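Local coordinates for protein VirX1 (Cyanophage Syn10, PDB 6QGM) that probably acts as a flavin-dependent halogenase, a viral enzyme that iodinates diverse substrates, at residues 70-75 with 287-292; 77-82 with 354-359; 280-285 with 293-298. All coordinates share one frame; numbering follows the deposited sequence.

Contact 1 (70-75 with 287-292); sequences ACNATY and WNRIGT
N72 and N288 lay their side-chain amides one over the other, the two planes 16° apart with N72 CG 3.5 Å from N288 CG, while the chains leading to them cross at about a right angle. This is flat stacking rather than pairing: the two ND2 groups are both donors and make no bond to each other. R289 NH1 holds N288 OD1 in a 2.9 Å hydrogen bond, in the carbonyl plane and on a lone pair. N72 ND2 comes up to the edge of that guanidinium, 3.8 Å from R289 NH1, a contact alone, donor against donor. The other arm of R289, NH2, forms a salt bridge to D168. At the backbone, W287 N donates to N72 O over 3.0 Å, with the donor 43° out of the carbonyl plane. The W287 side chain starts out toward N72, its CB 3.6 Å from N72 OD1; with CG anti to the backbone N (chi1 -171°), its indole then leads away to stack on Y527 and meet R263 in a cation-pi contact. T74 sets CG2 3.5 Å from W287 N and keeps OG1 for P285 O and H166. What results is the turn of a beta hairpin, 279-285 with 290-296, docked on the loop that enters 74-76, an edge strand of a separate three-stranded antiparallel sheet.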
ATOM      1  N   ALA B  70     -44.235   1.676 -14.246  1.00 57.27           N
ATOM      2  CA  ALA B  70     -44.823   0.683 -13.315  1.00 57.87           C
ATOM      3  C   ALA B  70     -44.499   1.021 -11.851  1.00 57.17           C
ATOM      4  O   ALA B  70     -45.131   0.432 -10.971  1.00 57.44           O
ATOM      5  CB  ALA B  70     -44.347  -0.692 -13.684  1.00 57.46           C
ATOM      6  N   CYS B  71     -43.549   1.916 -11.580  1.00 57.44           N
ATOM      7  CA  CYS B  71     -43.200   2.311 -10.193  1.00 58.19           C
ATOM      8  C   CYS B  71     -42.931   3.815 -10.070  1.00 56.23           C
ATOM      9  O   CYS B  71     -42.055   4.185  -9.258  1.00 52.55           O
ATOM     10  CB  CYS B  71     -42.018   1.503  -9.687  1.00 59.66           C
ATOM     11  SG  CYS B  71     -40.496   1.679 -10.656  1.00 62.25           S
ATOM     12  N   ASN B  72     -43.699   4.639 -10.800  1.00 57.27           N
ATOM     13  CA  ASN B  72     -43.688   6.121 -10.693  1.00 57.00           C
ATOM     14  C   ASN B  72     -42.253   6.642 -10.727  1.00 58.26           C
ATOM     15  O   ASN B  72     -41.961   7.634 -10.020  1.00 60.26           O
ATOM     16  CB  ASN B  72     -44.386   6.600  -9.419  1.00 57.21           C
ATOM     17  CG  ASN B  72     -45.879   6.451  -9.510  1.00 59.39           C
ATOM     18  OD1 ASN B  72     -46.506   7.074 -10.352  1.00 63.78           O
ATOM     19  ND2 ASN B  72     -46.451   5.616  -8.668  1.00 60.11           N
ATOM     20  N   ALA B  73     -41.391   6.020 -11.528  1.00 59.11           N
ATOM     21  CA  ALA B  73     -39.952   6.341 -11.562  1.00 59.72           C
ATOM     22  C   ALA B  73     -39.776   7.652 -12.319  1.00 60.66           C
ATOM     23  O   ALA B  73     -40.598   7.950 -13.206  1.00 64.87           O
ATOM     24  CB  ALA B  73     -39.164   5.224 -12.197  1.00 62.56           C
ATOM     25  N   THR B  74     -38.764   8.423 -11.936  1.00 58.66           N
ATOM     26  CA  THR B  74     -38.246   9.577 -12.704  1.00 57.98           C
ATOM     27  C   THR B  74     -36.736   9.415 -12.817  1.00 55.88           C
ATOM     28  O   THR B  74     -36.206   8.457 -12.210  1.00 55.66           O
ATOM     29  CB  THR B  74     -38.684  10.911 -12.086  1.00 58.24           C
ATOM     30  OG1 THR B  74     -37.973  11.103 -10.862  1.00 57.65           O
ATOM     31  CG2 THR B  74     -40.174  10.982 -11.854  1.00 58.34           C
ATOM     32  N   TYR B  75     -36.097  10.291 -13.595  1.00 55.59           N
ATOM     33  CA  TYR B  75     -34.639  10.266 -13.889  1.00 54.28           C
ATOM     34  C   TYR B  75     -33.897  11.130 -12.873  1.00 51.31           C
ATOM     35  O   TYR B  75     -34.488  12.061 -12.302  1.00 51.30           O
ATOM     36  CB  TYR B  75     -34.359  10.726 -15.326  1.00 55.92           C
ATOM     37  CG  TYR B  75     -34.642   9.694 -16.385  1.00 56.08           C
ATOM     38  CD1 TYR B  75     -33.892   8.529 -16.451  1.00 55.88           C
ATOM     39  CD2 TYR B  75     -35.630   9.879 -17.334  1.00 56.71           C
ATOM     40  CE1 TYR B  75     -34.114   7.574 -17.430  1.00 56.17           C
ATOM     41  CE2 TYR B  75     -35.859   8.934 -18.321  1.00 56.94           C
ATOM     42  CZ  TYR B  75     -35.103   7.779 -18.366  1.00 56.07           C
ATOM     43  OH  TYR B  75     -35.317   6.831 -19.313  1.00 55.55           O
ATOM     44  N   TRP B 287     -43.144  10.355 -10.134  1.00 61.48           N
ATOM     45  CA  TRP B 287     -44.079  10.752 -11.216  1.00 62.87           C
ATOM     46  C   TRP B 287     -45.282  11.462 -10.586  1.00 64.39           C
ATOM     47  O   TRP B 287     -45.664  12.498 -11.123  1.00 63.36           O
ATOM     48  CB  TRP B 287     -44.466   9.523 -12.048  1.00 63.68           C
ATOM     49  CG  TRP B 287     -45.232   9.807 -13.295  1.00 63.53           C
ATOM     50  CD1 TRP B 287     -46.444   9.299 -13.642  1.00 64.21           C
ATOM     51  CD2 TRP B 287     -44.838  10.666 -14.380  1.00 63.40           C
ATOM     52  NE1 TRP B 287     -46.836   9.780 -14.864  1.00 64.76           N
ATOM     53  CE2 TRP B 287     -45.867  10.620 -15.346  1.00 63.93           C
ATOM     54  CE3 TRP B 287     -43.724  11.472 -14.632  1.00 62.98           C
ATOM     55  CZ2 TRP B 287     -45.812  11.352 -16.531  1.00 64.91           C
ATOM     56  CZ3 TRP B 287     -43.678  12.196 -15.804  1.00 63.13           C
ATOM     57  CH2 TRP B 287     -44.700  12.120 -16.749  1.00 63.18           C
ATOM     58  N   ASN B 288     -45.777  10.969  -9.441  1.00 65.56           N
ATOM     59  CA  ASN B 288     -47.088  11.350  -8.844  1.00 66.34           C
ATOM     60  C   ASN B 288     -46.932  12.165  -7.555  1.00 66.69           C
ATOM     61  O   ASN B 288     -47.964  12.674  -7.064  1.00 67.40           O
ATOM     62  CB  ASN B 288     -47.964  10.122  -8.578  1.00 67.27           C
ATOM     63  CG  ASN B 288     -47.330   9.062  -7.703  1.00 67.59           C
ATOM     64  OD1 ASN B 288     -46.135   9.090  -7.422  1.00 68.44           O
ATOM     65  ND2 ASN B 288     -48.128   8.096  -7.289  1.00 70.67           N
ATOM     66  N   ARG B 289     -45.718  12.313  -7.018  1.00 66.13           N
ATOM     67  CA  ARG B 289     -45.507  12.941  -5.677  1.00 66.82           C
ATOM     68  C   ARG B 289     -44.021  13.221  -5.432  1.00 65.17           C
ATOM     69  O   ARG B 289     -43.192  12.709  -6.230  1.00 63.78           O
ATOM     70  CB  ARG B 289     -46.006  11.996  -4.586  1.00 69.54           C
ATOM     71  CG  ARG B 289     -45.150  10.748  -4.414  1.00 70.64           C
ATOM     72  CD  ARG B 289     -45.988   9.556  -4.023  1.00 75.04           C
ATOM     73  NE  ARG B 289     -45.201   8.444  -3.504  1.00 75.46           N
ATOM     74  CZ  ARG B 289     -44.891   7.336  -4.170  1.00 77.90           C
ATOM     75  NH1 ARG B 289     -45.261   7.163  -5.439  1.00 78.47           N
ATOM     76  NH2 ARG B 289     -44.195   6.397  -3.552  1.00 77.67           N
ATOM     77  N   ILE B 290     -43.717  13.977  -4.366  1.00 61.92           N
ATOM     78  CA  ILE B 290     -42.346  14.128  -3.798  1.00 59.33           C
ATOM     79  C   ILE B 290     -42.258  13.265  -2.537  1.00 59.11           C
ATOM     80  O   ILE B 290     -43.131  13.428  -1.667  1.00 62.63           O
ATOM     81  CB  ILE B 290     -42.040  15.604  -3.481  1.00 57.62           C
ATOM     82  CG1 ILE B 290     -42.231  16.512  -4.696  1.00 56.56           C
ATOM     83  CG2 ILE B 290     -40.648  15.760  -2.876  1.00 56.51           C
ATOM     84  CD1 ILE B 290     -42.305  17.980  -4.339  1.00 57.08           C
ATOM     85  N   GLY B 291     -41.268  12.378  -2.453  1.00 56.15           N
ATOM     86  CA  GLY B 291     -40.874  11.695  -1.206  1.00 57.48           C
ATOM     87  C   GLY B 291     -39.821  12.508  -0.472  1.00 58.82           C
ATOM     88  O   GLY B 291     -38.867  12.948  -1.146  1.00 61.09           O
ATOM     89  N   THR B 292     -39.985  12.722   0.837  1.00 58.99           N
ATOM     90  CA  THR B 292     -39.109  13.604   1.660  1.00 58.94           C
ATOM     91  C   THR B 292     -38.995  13.072   3.093  1.00 60.20           C
ATOM     92  O   THR B 292     -40.010  12.589   3.619  1.00 64.92           O
ATOM     93  CB  THR B 292     -39.664  15.031   1.703  1.00 59.91           C
ATOM     94  OG1 THR B 292     -40.099  15.409   0.400  1.00 66.30           O
ATOM     95  CG2 THR B 292     -38.675  16.038   2.238  1.00 57.61           C
TER

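Contact 2 (77-82 with 354-359); sequences NSIRFT and LESTGL
I79 and F81 both point from their strand at the 354-356 loop, and they meet it mostly through oxygen atoms. The CD1 of I79 reaches between two of these, 3.4 Å from E355 OE1 and 3.5 Å from S356 OG, and its CG2 lies 3.9 Å from L354 O. F81 presents the rim of its ring: CZ is 3.4 Å from E355 OE2, CE1 is 3.7 Å from L354 O, and L354 CD1 sits in the ring plane 3.8 Å from CE1. The carboxylate, tilted 36° to the ring, meets it at the edge and not over a face. A bend in the glutamate chain (chi2 -62°) turns the carboxylate so that OE1 faces I79 and OE2 faces F81. As in tryptophan halogenases, E355 at the head of the ESTG sequence and K76 probably correspond to the catalytic glutamate and lysine, and T357-G358 probably lies by the halide site. S356 OG is hydrogen-bonded to K76 NZ, at the end of strand 74-76, and to S48 OG. Further out, H406 NE2, on helix 382-408, is hydrogen-bonded to E355 OE2, and the H406 ring also meets that of F81. F92, from the neighbouring strand 91-95, packs against the F81 ring as well, while I79 touches C273 of strand 270-275, the neighbour on the other flank.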
ATOM      1  N   ASN B  77     -29.844  12.848 -12.473  1.00 49.82           N
ATOM      2  CA  ASN B  77     -28.570  13.174 -13.163  1.00 52.21           C
ATOM      3  C   ASN B  77     -27.512  13.648 -12.156  1.00 53.94           C
ATOM      4  O   ASN B  77     -26.331  13.706 -12.545  1.00 59.39           O
ATOM      5  CB  ASN B  77     -28.820  14.210 -14.262  1.00 52.92           C
ATOM      6  CG  ASN B  77     -29.559  13.621 -15.442  1.00 52.67           C
ATOM      7  OD1 ASN B  77     -30.750  13.336 -15.344  1.00 53.16           O
ATOM      8  ND2 ASN B  77     -28.853  13.405 -16.543  1.00 51.89           N
ATOM      9  N   SER B  78     -27.897  13.950 -10.918  1.00 51.91           N
ATOM     10  CA  SER B  78     -27.023  14.574  -9.902  1.00 52.25           C
ATOM     11  C   SER B  78     -27.628  14.424  -8.503  1.00 53.96           C
ATOM     12  O   SER B  78     -28.865  14.316  -8.390  1.00 52.52           O
ATOM     13  CB  SER B  78     -26.793  16.033 -10.239  1.00 52.74           C
ATOM     14  OG  SER B  78     -25.846  16.613  -9.350  1.00 54.11           O
ATOM     15  N   ILE B  79     -26.772  14.415  -7.475  1.00 55.46           N
ATOM     16  CA  ILE B  79     -27.154  14.735  -6.068  1.00 55.66           C
ATOM     17  C   ILE B  79     -26.844  16.214  -5.847  1.00 53.70           C
ATOM     18  O   ILE B  79     -25.696  16.626  -6.074  1.00 51.70           O
ATOM     19  CB  ILE B  79     -26.420  13.867  -5.034  1.00 58.84           C
ATOM     20  CG1 ILE B  79     -26.490  12.378  -5.375  1.00 62.92           C
ATOM     21  CG2 ILE B  79     -26.975  14.136  -3.648  1.00 59.72           C
ATOM     22  CD1 ILE B  79     -25.728  11.497  -4.411  1.00 67.03           C
ATOM     23  N   ARG B  80     -27.838  16.972  -5.400  1.00 52.82           N
ATOM     24  CA  ARG B  80     -27.720  18.420  -5.108  1.00 52.43           C
ATOM     25  C   ARG B  80     -27.605  18.596  -3.591  1.00 53.93           C
ATOM     26  O   ARG B  80     -28.368  17.951  -2.862  1.00 54.27           O
ATOM     27  CB  ARG B  80     -28.935  19.143  -5.687  1.00 53.16           C
ATOM     28  CG  ARG B  80     -29.083  20.575  -5.213  1.00 53.73           C
ATOM     29  CD  ARG B  80     -30.136  21.291  -6.019  1.00 54.67           C
ATOM     30  NE  ARG B  80     -29.719  21.327  -7.411  1.00 53.20           N
ATOM     31  CZ  ARG B  80     -30.531  21.426  -8.451  1.00 52.54           C
ATOM     32  NH1 ARG B  80     -31.832  21.516  -8.279  1.00 54.48           N
ATOM     33  NH2 ARG B  80     -30.034  21.438  -9.674  1.00 54.88           N
ATOM     34  N   PHE B  81     -26.677  19.440  -3.141  1.00 55.63           N
ATOM     35  CA  PHE B  81     -26.449  19.769  -1.709  1.00 54.53           C
ATOM     36  C   PHE B  81     -26.779  21.245  -1.488  1.00 51.74           C
ATOM     37  O   PHE B  81     -25.949  22.126  -1.790  1.00 50.07           O
ATOM     38  CB  PHE B  81     -25.019  19.408  -1.301  1.00 56.83           C
ATOM     39  CG  PHE B  81     -24.726  17.932  -1.422  1.00 57.84           C
ATOM     40  CD1 PHE B  81     -25.187  17.034  -0.467  1.00 58.87           C
ATOM     41  CD2 PHE B  81     -24.018  17.429  -2.507  1.00 56.87           C
ATOM     42  CE1 PHE B  81     -24.928  15.675  -0.590  1.00 59.64           C
ATOM     43  CE2 PHE B  81     -23.753  16.072  -2.623  1.00 55.80           C
ATOM     44  CZ  PHE B  81     -24.212  15.195  -1.669  1.00 56.69           C
ATOM     45  N   THR B  82     -27.986  21.486  -0.983  1.00 52.06           N
ATOM     46  CA  THR B  82     -28.459  22.807  -0.499  1.00 53.24           C
ATOM     47  C   THR B  82     -28.148  22.911   0.997  1.00 51.32           C
ATOM     48  O   THR B  82     -28.379  21.931   1.718  1.00 48.61           O
ATOM     49  CB  THR B  82     -29.947  23.007  -0.803  1.00 55.21           C
ATOM     50  OG1 THR B  82     -30.140  22.762  -2.207  1.00 55.72           O
ATOM     51  CG2 THR B  82     -30.454  24.378  -0.408  1.00 55.45           C
ATOM     52  N   LEU B 354     -27.445   9.989   2.069  1.00 50.98           N
ATOM     53  CA  LEU B 354     -26.853  11.296   1.670  1.00 52.94           C
ATOM     54  C   LEU B 354     -26.106  11.128   0.335  1.00 52.56           C
ATOM     55  O   LEU B 354     -25.990  12.123  -0.409  1.00 52.19           O
ATOM     56  CB  LEU B 354     -25.910  11.784   2.779  1.00 51.68           C
ATOM     57  CG  LEU B 354     -25.348  13.187   2.578  1.00 51.78           C
ATOM     58  CD1 LEU B 354     -26.459  14.215   2.510  1.00 52.68           C
ATOM     59  CD2 LEU B 354     -24.370  13.552   3.680  1.00 51.57           C
ATOM     60  N   GLU B 355     -25.617   9.919   0.051  1.00 50.45           N
ATOM     61  CA  GLU B 355     -24.973   9.598  -1.241  1.00 51.93           C
ATOM     62  C   GLU B 355     -25.824   8.546  -1.967  1.00 52.12           C
ATOM     63  O   GLU B 355     -25.276   7.770  -2.755  1.00 51.07           O
ATOM     64  CB  GLU B 355     -23.520   9.191  -0.989  1.00 53.98           C
ATOM     65  CG  GLU B 355     -22.582  10.376  -0.888  1.00 55.68           C
ATOM     66  CD  GLU B 355     -22.469  11.235  -2.145  1.00 58.88           C
ATOM     67  OE1 GLU B 355     -22.587  10.658  -3.261  1.00 61.04           O
ATOM     68  OE2 GLU B 355     -22.276  12.480  -2.017  1.00 60.87           O
ATOM     69  N   SER B 356     -27.136   8.588  -1.761  1.00 53.40           N
ATOM     70  CA  SER B 356     -28.155   7.776  -2.470  1.00 55.44           C
ATOM     71  C   SER B 356     -27.703   6.327  -2.469  1.00 55.53           C
ATOM     72  O   SER B 356     -27.736   5.675  -3.523  1.00 58.58           O
ATOM     73  CB  SER B 356     -28.362   8.287  -3.868  1.00 56.61           C
ATOM     74  OG  SER B 356     -28.676   9.676  -3.848  1.00 56.29           O
ATOM     75  N   THR B 357     -27.295   5.865  -1.302  1.00 58.12           N
ATOM     76  CA  THR B 357     -26.562   4.592  -1.081  1.00 60.73           C
ATOM     77  C   THR B 357     -27.569   3.534  -0.567  1.00 60.74           C
ATOM     78  O   THR B 357     -27.188   2.354  -0.502  1.00 59.11           O
ATOM     79  CB  THR B 357     -25.291   4.929  -0.279  1.00 59.90           C
ATOM     80  OG1 THR B 357     -24.500   3.769  -0.058  1.00 61.34           O
ATOM     81  CG2 THR B 357     -25.555   5.646   1.028  1.00 58.23           C
ATOM     82  N   GLY B 358     -28.824   3.937  -0.321  1.00 60.50           N
ATOM     83  CA  GLY B 358     -29.955   3.069   0.068  1.00 60.42           C
ATOM     84  C   GLY B 358     -29.852   1.653  -0.482  1.00 62.79           C
ATOM     85  O   GLY B 358     -29.718   0.728   0.299  1.00 67.03           O
ATOM     86  N   LEU B 359     -29.895   1.484  -1.796  1.00 68.75           N
ATOM     87  CA  LEU B 359     -29.958   0.157  -2.472  1.00 71.95           C
ATOM     88  C   LEU B 359     -28.569  -0.478  -2.604  1.00 75.54           C
ATOM     89  O   LEU B 359     -28.519  -1.620  -3.128  1.00 76.39           O
ATOM     90  CB  LEU B 359     -30.589   0.312  -3.867  1.00 73.89           C
ATOM     91  CG  LEU B 359     -32.114   0.435  -3.910  1.00 75.01           C
ATOM     92  CD1 LEU B 359     -32.626   0.177  -5.323  1.00 75.83           C
ATOM     93  CD2 LEU B 359     -32.789  -0.521  -2.937  1.00 75.51           C
TER

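Contact 3 (280-285 with 293-298); sequences WVWNIP and GYCYSS
The WxWxIP signature of flavin-dependent halogenases, here 280-285, forms the first strand of a beta hairpin, and 293-296 belongs to the returning strand. In this family the motif is thought to lie by the flavin and to keep the enzyme from acting as a monooxygenase. W280 and C295 make an antiparallel hydrogen-bonded pair, each backbone N donating to the other's O, and W282 N donates to G293 O at 3.0 Å. Both tryptophans and C295 share one face of the sheet. W282 carries CG between its backbone N and carbonyl carbon (chi1 71°), which swings the indole across the partner strand; G293 CA lies under the six-membered ring, 3.6 Å from its centroid, in a CH-pi contact. C295 SG makes a sulfur-aromatic contact at the edge of the same ring, 3.6 Å from W282 CZ3, and C295 CB lies 3.5 Å from W280 NE1. That indole N-H is hydrogen-bonded to E352. On the opposite face, V281 CG2 packs 3.9 Å from Y294 CB, with Y294 OH bonded to N278 N. Strand 270-275 flanks the hairpin beside 279-285 and strand 252-258 beside 290-296, while V281 and Y296 lean on helix 303-314.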
ATOM      1  N   TRP B 280     -30.208  16.434   7.930  1.00 49.14           N
ATOM      2  CA  TRP B 280     -30.493  16.860   6.532  1.00 49.82           C
ATOM      3  C   TRP B 280     -31.804  16.209   6.060  1.00 50.95           C
ATOM      4  O   TRP B 280     -32.165  15.144   6.585  1.00 52.21           O
ATOM      5  CB  TRP B 280     -29.296  16.531   5.624  1.00 46.89           C
ATOM      6  CG  TRP B 280     -29.132  15.069   5.431  1.00 45.92           C
ATOM      7  CD1 TRP B 280     -28.548  14.193   6.292  1.00 47.02           C
ATOM      8  CD2 TRP B 280     -29.625  14.285   4.337  1.00 46.54           C
ATOM      9  NE1 TRP B 280     -28.626  12.922   5.803  1.00 47.84           N
ATOM     10  CE2 TRP B 280     -29.290  12.944   4.609  1.00 47.95           C
ATOM     11  CE3 TRP B 280     -30.298  14.580   3.149  1.00 48.90           C
ATOM     12  CZ2 TRP B 280     -29.611  11.911   3.735  1.00 47.67           C
ATOM     13  CZ3 TRP B 280     -30.596  13.554   2.275  1.00 49.46           C
ATOM     14  CH2 TRP B 280     -30.269  12.241   2.574  1.00 48.37           C
ATOM     15  N   VAL B 281     -32.499  16.866   5.135  1.00 51.33           N
ATOM     16  CA  VAL B 281     -33.781  16.402   4.535  1.00 53.34           C
ATOM     17  C   VAL B 281     -33.525  16.033   3.071  1.00 54.32           C
ATOM     18  O   VAL B 281     -32.881  16.836   2.362  1.00 56.52           O
ATOM     19  CB  VAL B 281     -34.876  17.476   4.692  1.00 53.02           C
ATOM     20  CG1 VAL B 281     -36.051  17.281   3.753  1.00 53.11           C
ATOM     21  CG2 VAL B 281     -35.341  17.537   6.123  1.00 53.82           C
ATOM     22  N   TRP B 282     -33.965  14.842   2.656  1.00 55.92           N
ATOM     23  CA  TRP B 282     -33.915  14.381   1.240  1.00 57.33           C
ATOM     24  C   TRP B 282     -35.207  14.794   0.533  1.00 55.76           C
ATOM     25  O   TRP B 282     -36.254  14.858   1.209  1.00 56.06           O
ATOM     26  CB  TRP B 282     -33.657  12.869   1.127  1.00 58.66           C
ATOM     27  CG  TRP B 282     -34.790  11.976   1.532  1.00 58.39           C
ATOM     28  CD1 TRP B 282     -35.907  11.685   0.803  1.00 58.41           C
ATOM     29  CD2 TRP B 282     -34.879  11.201   2.739  1.00 58.61           C
ATOM     30  NE1 TRP B 282     -36.701  10.810   1.489  1.00 58.70           N
ATOM     31  CE2 TRP B 282     -36.092  10.484   2.675  1.00 59.28           C
ATOM     32  CE3 TRP B 282     -34.062  11.049   3.866  1.00 59.85           C
ATOM     33  CZ2 TRP B 282     -36.510   9.632   3.700  1.00 60.10           C
ATOM     34  CZ3 TRP B 282     -34.473  10.204   4.877  1.00 59.63           C
ATOM     35  CH2 TRP B 282     -35.683   9.513   4.797  1.00 60.34           C
ATOM     36  N   ASN B 283     -35.092  15.110  -0.758  1.00 53.90           N
ATOM     37  CA  ASN B 283     -36.210  15.408  -1.685  1.00 53.49           C
ATOM     38  C   ASN B 283     -36.069  14.461  -2.886  1.00 53.99           C
ATOM     39  O   ASN B 283     -35.060  14.552  -3.601  1.00 54.23           O
ATOM     40  CB  ASN B 283     -36.232  16.890  -2.067  1.00 51.78           C
ATOM     41  CG  ASN B 283     -37.502  17.286  -2.776  1.00 53.76           C
ATOM     42  OD1 ASN B 283     -38.380  17.889  -2.164  1.00 55.43           O
ATOM     43  ND2 ASN B 283     -37.630  16.902  -4.044  1.00 54.73           N
ATOM     44  N   ILE B 284     -37.022  13.551  -3.061  1.00 54.23           N
ATOM     45  CA  ILE B 284     -37.021  12.535  -4.151  1.00 55.23           C
ATOM     46  C   ILE B 284     -38.274  12.735  -4.998  1.00 56.71           C
ATOM     47  O   ILE B 284     -39.360  12.341  -4.600  1.00 55.47           O
ATOM     48  CB  ILE B 284     -36.895  11.123  -3.554  1.00 53.20           C
ATOM     49  CG1 ILE B 284     -35.526  10.952  -2.900  1.00 51.62           C
ATOM     50  CG2 ILE B 284     -37.137  10.059  -4.608  1.00 53.49           C
ATOM     51  CD1 ILE B 284     -35.403   9.697  -2.079  1.00 51.91           C
ATOM     52  N   PRO B 285     -38.166  13.410  -6.160  1.00 60.06           N
ATOM     53  CA  PRO B 285     -39.295  13.565  -7.070  1.00 61.15           C
ATOM     54  C   PRO B 285     -39.644  12.232  -7.740  1.00 62.11           C
ATOM     55  O   PRO B 285     -38.769  11.610  -8.308  1.00 63.04           O
ATOM     56  CB  PRO B 285     -38.825  14.564  -8.140  1.00 61.86           C
ATOM     57  CG  PRO B 285     -37.536  15.153  -7.573  1.00 61.77           C
ATOM     58  CD  PRO B 285     -36.958  14.087  -6.656  1.00 61.17           C
ATOM     59  N   GLY B 293     -37.810  13.171   3.703  1.00 60.57           N
ATOM     60  CA  GLY B 293     -37.563  12.758   5.102  1.00 60.06           C
ATOM     61  C   GLY B 293     -36.416  13.525   5.747  1.00 60.49           C
ATOM     62  O   GLY B 293     -35.573  14.051   5.009  1.00 58.80           O
ATOM     63  N   TYR B 294     -36.413  13.595   7.083  1.00 59.83           N
ATOM     64  CA  TYR B 294     -35.344  14.170   7.930  1.00 57.54           C
ATOM     65  C   TYR B 294     -34.516  13.007   8.480  1.00 58.56           C
ATOM     66  O   TYR B 294     -35.113  12.144   9.145  1.00 57.81           O
ATOM     67  CB  TYR B 294     -35.985  14.991   9.056  1.00 57.86           C
ATOM     68  CG  TYR B 294     -35.102  15.964   9.809  1.00 58.00           C
ATOM     69  CD1 TYR B 294     -33.729  16.058   9.585  1.00 57.80           C
ATOM     70  CD2 TYR B 294     -35.640  16.768  10.791  1.00 56.40           C
ATOM     71  CE1 TYR B 294     -32.938  16.940  10.301  1.00 56.90           C
ATOM     72  CE2 TYR B 294     -34.862  17.664  11.508  1.00 55.97           C
ATOM     73  CZ  TYR B 294     -33.511  17.754  11.257  1.00 56.64           C
ATOM     74  OH  TYR B 294     -32.751  18.641  11.948  1.00 59.49           O
ATOM     75  N   CYS B 295     -33.214  12.952   8.174  1.00 59.99           N
ATOM     76  CA  CYS B 295     -32.207  12.161   8.933  1.00 58.99           C
ATOM     77  C   CYS B 295     -31.619  13.062  10.014  1.00 58.07           C
ATOM     78  O   CYS B 295     -31.067  14.108   9.632  1.00 58.55           O
ATOM     79  CB  CYS B 295     -31.059  11.688   8.057  1.00 58.94           C
ATOM     80  SG  CYS B 295     -31.531  10.308   6.998  1.00 64.82           S
ATOM     81  N   TYR B 296     -31.726  12.677  11.286  1.00 56.09           N
ATOM     82  CA  TYR B 296     -31.312  13.523  12.429  1.00 55.39           C
ATOM     83  C   TYR B 296     -30.669  12.673  13.523  1.00 54.85           C
ATOM     84  O   TYR B 296     -30.694  11.439  13.431  1.00 53.72           O
ATOM     85  CB  TYR B 296     -32.495  14.321  12.972  1.00 57.12           C
ATOM     86  CG  TYR B 296     -33.593  13.522  13.632  1.00 58.96           C
ATOM     87  CD1 TYR B 296     -34.545  12.856  12.878  1.00 61.27           C
ATOM     88  CD2 TYR B 296     -33.720  13.481  15.011  1.00 59.10           C
ATOM     89  CE1 TYR B 296     -35.572  12.145  13.476  1.00 62.02           C
ATOM     90  CE2 TYR B 296     -34.740  12.775  15.627  1.00 62.49           C
ATOM     91  CZ  TYR B 296     -35.670  12.102  14.853  1.00 63.58           C
ATOM     92  OH  TYR B 296     -36.690  11.399  15.415  1.00 64.04           O
ATOM     93  N   SER B 297     -30.100  13.356  14.515  1.00 53.89           N
ATOM     94  CA  SER B 297     -29.346  12.769  15.639  1.00 54.48           C
ATOM     95  C   SER B 297     -30.105  13.021  16.936  1.00 56.65           C
ATOM     96  O   SER B 297     -30.214  14.200  17.328  1.00 57.38           O
ATOM     97  CB  SER B 297     -27.968  13.347  15.701  1.00 54.85           C
ATOM     98  OG  SER B 297     -27.259  12.850  16.809  1.00 55.32           O
ATOM     99  N   SER B 298     -30.586  11.949  17.575  1.00 57.86           N
ATOM    100  CA  SER B 298     -31.323  11.982  18.861  1.00 59.70           C
ATOM    101  C   SER B 298     -30.420  12.556  19.952  1.00 61.51           C
ATOM    102  O   SER B 298     -30.953  13.102  20.939  1.00 62.20           O
ATOM    103  CB  SER B 298     -31.819  10.619  19.226  1.00 60.70           C
ATOM    104  OG  SER B 298     -30.721   9.749  19.454  1.00 59.46           O
TER

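From the N terminus, 70-75 leads almost directly into 77-82, but the two find partners far apart in sequence. Contact 1 closes a loop of 211 residues back to the hairpin turn, and contact 2 a longer one of 271 residues to the loop before helix 360-373; the two cross. Contact 3 spans only seven residues, is nested inside the loop of contact 2, and crosses contact 1, with which it shares strand 290-296. A probable hydrogen bond from I284 N to G291 O joins contacts 1 and 3, and L354 N packs on W280 CZ2 between contacts 2 and 3. Together they tie the small antiparallel sheet, the seven-stranded sheet and the 354-359 loop.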